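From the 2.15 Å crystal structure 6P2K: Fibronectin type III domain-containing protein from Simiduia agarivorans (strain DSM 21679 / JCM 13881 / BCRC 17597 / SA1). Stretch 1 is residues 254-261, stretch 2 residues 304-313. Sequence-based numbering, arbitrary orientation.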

# COMPACT_ATOMS: atom_id res chain seq x y z
N GLN B 254 12.37 50.74 -38.74
CA GLN B 254 12.39 49.54 -37.90
C GLN B 254 11.04 49.38 -37.22
O GLN B 254 10.48 50.34 -36.69
CB GLN B 254 13.51 49.64 -36.87
CG GLN B 254 13.64 48.40 -36.01
CD GLN B 254 14.78 48.49 -35.01
OE1 GLN B 254 14.80 47.79 -34.01
NE2 GLN B 254 15.74 49.37 -35.30
N VAL B 255 10.52 48.16 -37.23
CA VAL B 255 9.19 47.90 -36.70
C VAL B 255 9.24 46.71 -35.74
O VAL B 255 8.44 45.77 -35.85
CB VAL B 255 8.18 47.66 -37.84
CG1 VAL B 255 7.75 48.98 -38.44
CG2 VAL B 255 8.78 46.76 -38.90
N THR B 256 10.17 46.74 -34.79
CA THR B 256 10.33 45.66 -33.83
C THR B 256 9.61 45.91 -32.51
O THR B 256 9.52 44.99 -31.70
CB THR B 256 11.82 45.41 -33.54
OG1 THR B 256 12.43 46.63 -33.11
CG2 THR B 256 12.52 44.91 -34.79
N GLY B 257 9.11 47.12 -32.29
CA GLY B 257 8.40 47.44 -31.06
C GLY B 257 7.26 46.48 -30.77
O GLY B 257 6.29 46.41 -31.54
N GLY B 258 7.36 45.74 -29.67
CA GLY B 258 6.40 44.71 -29.34
C GLY B 258 6.89 43.30 -29.60
O GLY B 258 6.23 42.35 -29.17
N LEU B 259 8.01 43.15 -30.30
CA LEU B 259 8.62 41.84 -30.50
C LEU B 259 9.64 41.56 -29.40
O LEU B 259 10.28 42.48 -28.88
CB LEU B 259 9.30 41.76 -31.87
CG LEU B 259 8.42 41.90 -33.11
CD1 LEU B 259 9.28 42.13 -34.34
CD2 LEU B 259 7.55 40.67 -33.29
N GLU B 260 9.78 40.29 -29.06
CA GLU B 260 10.85 39.88 -28.16
C GLU B 260 12.19 40.29 -28.74
O GLU B 260 12.43 40.17 -29.94
CB GLU B 260 10.81 38.37 -27.94
CG GLU B 260 9.91 37.91 -26.81
CD GLU B 260 9.93 36.40 -26.65
OE1 GLU B 260 8.95 35.84 -26.12
OE2 GLU B 260 10.93 35.78 -27.07
N GLY B 261 13.08 40.79 -27.87
CA GLY B 261 14.39 41.17 -28.32
C GLY B 261 15.28 39.98 -28.61
O GLY B 261 15.07 38.87 -28.10
N ASN B 304 2.75 56.87 -45.02
CA ASN B 304 3.36 56.69 -43.71
C ASN B 304 2.63 55.64 -42.89
O ASN B 304 1.47 55.31 -43.15
CB ASN B 304 3.43 58.00 -42.94
CG ASN B 304 3.97 59.10 -43.77
OD1 ASN B 304 3.26 60.00 -44.18
ND2 ASN B 304 5.25 58.97 -44.12
N LEU B 305 3.33 55.13 -41.89
CA LEU B 305 2.80 54.08 -41.02
C LEU B 305 2.05 54.76 -39.88
O LEU B 305 2.66 55.29 -38.94
CB LEU B 305 3.93 53.20 -40.51
CG LEU B 305 3.54 51.85 -39.91
CD1 LEU B 305 2.48 51.17 -40.76
CD2 LEU B 305 4.78 50.97 -39.79
N THR B 306 0.72 54.75 -39.96
CA THR B 306 -0.10 55.31 -38.89
C THR B 306 0.20 54.61 -37.57
O THR B 306 0.61 55.24 -36.59
CB THR B 306 -1.59 55.18 -39.23
OG1 THR B 306 -1.85 55.79 -40.50
CG2 THR B 306 -2.45 55.83 -38.15
N ASN B 307 0.00 53.30 -37.53
CA ASN B 307 0.25 52.50 -36.34
C ASN B 307 0.58 51.08 -36.76
O ASN B 307 0.31 50.67 -37.89
CB ASN B 307 -0.96 52.51 -35.39
CG ASN B 307 -2.25 52.09 -36.09
OD1 ASN B 307 -2.35 51.00 -36.65
ND2 ASN B 307 -3.25 52.96 -36.05
N PHE B 308 1.17 50.34 -35.83
CA PHE B 308 1.40 48.91 -36.03
C PHE B 308 1.53 48.24 -34.68
O PHE B 308 1.92 48.87 -33.69
CB PHE B 308 2.64 48.65 -36.89
CG PHE B 308 3.94 48.82 -36.15
CD1 PHE B 308 4.58 50.05 -36.12
CD2 PHE B 308 4.54 47.74 -35.51
CE1 PHE B 308 5.78 50.21 -35.44
CE2 PHE B 308 5.74 47.90 -34.83
CZ PHE B 308 6.36 49.13 -34.80
N TYR B 309 1.20 46.95 -34.64
CA TYR B 309 1.36 46.16 -33.43
C TYR B 309 1.61 44.71 -33.81
O TYR B 309 1.19 44.24 -34.87
CB TYR B 309 0.14 46.27 -32.50
CG TYR B 309 -1.18 45.86 -33.11
CD1 TYR B 309 -1.89 46.73 -33.93
CD2 TYR B 309 -1.74 44.61 -32.85
CE1 TYR B 309 -3.11 46.37 -34.48
CE2 TYR B 309 -2.95 44.24 -33.40
CZ TYR B 309 -3.63 45.12 -34.21
OH TYR B 309 -4.84 44.75 -34.76
N TRP B 310 2.31 44.00 -32.92
CA TRP B 310 2.59 42.58 -33.07
C TRP B 310 1.82 41.81 -32.01
O TRP B 310 1.72 42.24 -30.86
CB TRP B 310 4.08 42.29 -32.94
CG TRP B 310 4.91 42.82 -34.07
CD1 TRP B 310 5.63 43.97 -34.08
CD2 TRP B 310 5.12 42.20 -35.34
NE1 TRP B 310 6.27 44.12 -35.28
CE2 TRP B 310 5.98 43.05 -36.08
CE3 TRP B 310 4.67 41.02 -35.94
CZ2 TRP B 310 6.39 42.75 -37.38
CZ3 TRP B 310 5.08 40.73 -37.23
CH2 TRP B 310 5.93 41.59 -37.93
N GLU B 311 1.27 40.66 -32.41
CA GLU B 311 0.50 39.82 -31.52
C GLU B 311 0.95 38.37 -31.68
O GLU B 311 1.17 37.91 -32.80
CB GLU B 311 -1.00 39.94 -31.81
CG GLU B 311 -1.87 38.88 -31.15
CD GLU B 311 -3.31 38.97 -31.60
OE1 GLU B 311 -4.18 38.32 -30.97
OE2 GLU B 311 -3.59 39.68 -32.59
N LYS B 312 1.10 37.68 -30.56
CA LYS B 312 1.44 36.26 -30.59
C LYS B 312 0.16 35.47 -30.86
O LYS B 312 -0.75 35.44 -30.03
CB LYS B 312 2.09 35.82 -29.28
CG LYS B 312 3.59 36.04 -29.25
CD LYS B 312 4.27 35.13 -28.25
CE LYS B 312 5.68 35.62 -27.93
NZ LYS B 312 6.38 34.71 -26.98
N ILE B 313 0.08 34.84 -32.04
CA ILE B 313 -1.06 33.99 -32.36
C ILE B 313 -0.82 32.54 -31.97
O ILE B 313 -1.74 31.72 -32.07
CB ILE B 313 -1.42 34.11 -33.85
CG1 ILE B 313 -0.25 33.65 -34.72
CG2 ILE B 313 -1.81 35.54 -34.19
CD1 ILE B 313 -0.63 33.38 -36.16
O HOH W 1 3.33 45.76 -30.79

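The apolar centre of this contact is built on two aromatic rings of the strand, each covered by an aliphatic side chain from the loop. Leu305, Phe308 and Trp310 all direct their CA-to-CB bonds toward the loop, whereas those of Tyr309 and Glu311 point away. Val255 answers from the other side: its CG1 lies over one face of the Phe308 ring, 3.9 Å from the ring centroid and 17° off the normal, a CH-pi contact in which a methyl group rests on the aromatic surface. The same CG1 is 3.8 Å from Leu305 CD2, so one buried methyl touches both the Leu305 side chain and the face of the Phe308 ring.

Leu259 treats Trp310 in the same way. Its CA-to-CB bond runs sideways, but with chi1 m and chi2 t the end of the side chain comes nearer the strand. Leu259 CG sits 3.6 Å from the centroid of the five-membered ring of Trp310, 11° off the normal, and Leu259 CD2 reaches Trp310 CG at 3.5 Å. Trp310 gives up more area to the other stretch than any other residue here, and its broad, flat indole suits such a role.

Burying an indole leaves its N-H in need of a partner, and the loop backbone provides one. Trp310 NE1 donates a hydrogen bond to Val255 O at 2.8 Å, with an N-H...O angle of 156°; the carbonyl lies near the plane of the ring, at its edge, where the N-H points. Val255 thus packs its side chain on Phe308 and Leu305, while its carbonyl oxygen accepts from Trp310 and also lies close to the Phe308 ring.

From Thr256 to Leu259 the loop makes a type II beta turn, closed by a 2.8 Å hydrogen bond from Leu259 N to Thr256 O. Gly258 has a phi of 104°, and at its backbone angles a CB would be jammed against the carbonyl oxygen of Gly257, so glycine suits this corner. The Gly257 carbonyl also takes part in a water bridge: the water donates to Gly257 O at 3.1 Å and accepts from Trp310 N at 2.9 Å, linking the two backbones indirectly.

At the polar edge, Glu260 and Lys312 form a salt bridge, with Lys312 NZ 2.9 Å from Glu260 OE1. Both CA-to-CB bonds run sideways, and long, largely extended side chains bring the charges together. Such residues suit the edge of the contact, where both are partly exposed and their charged ends can meet outside the apolar centre.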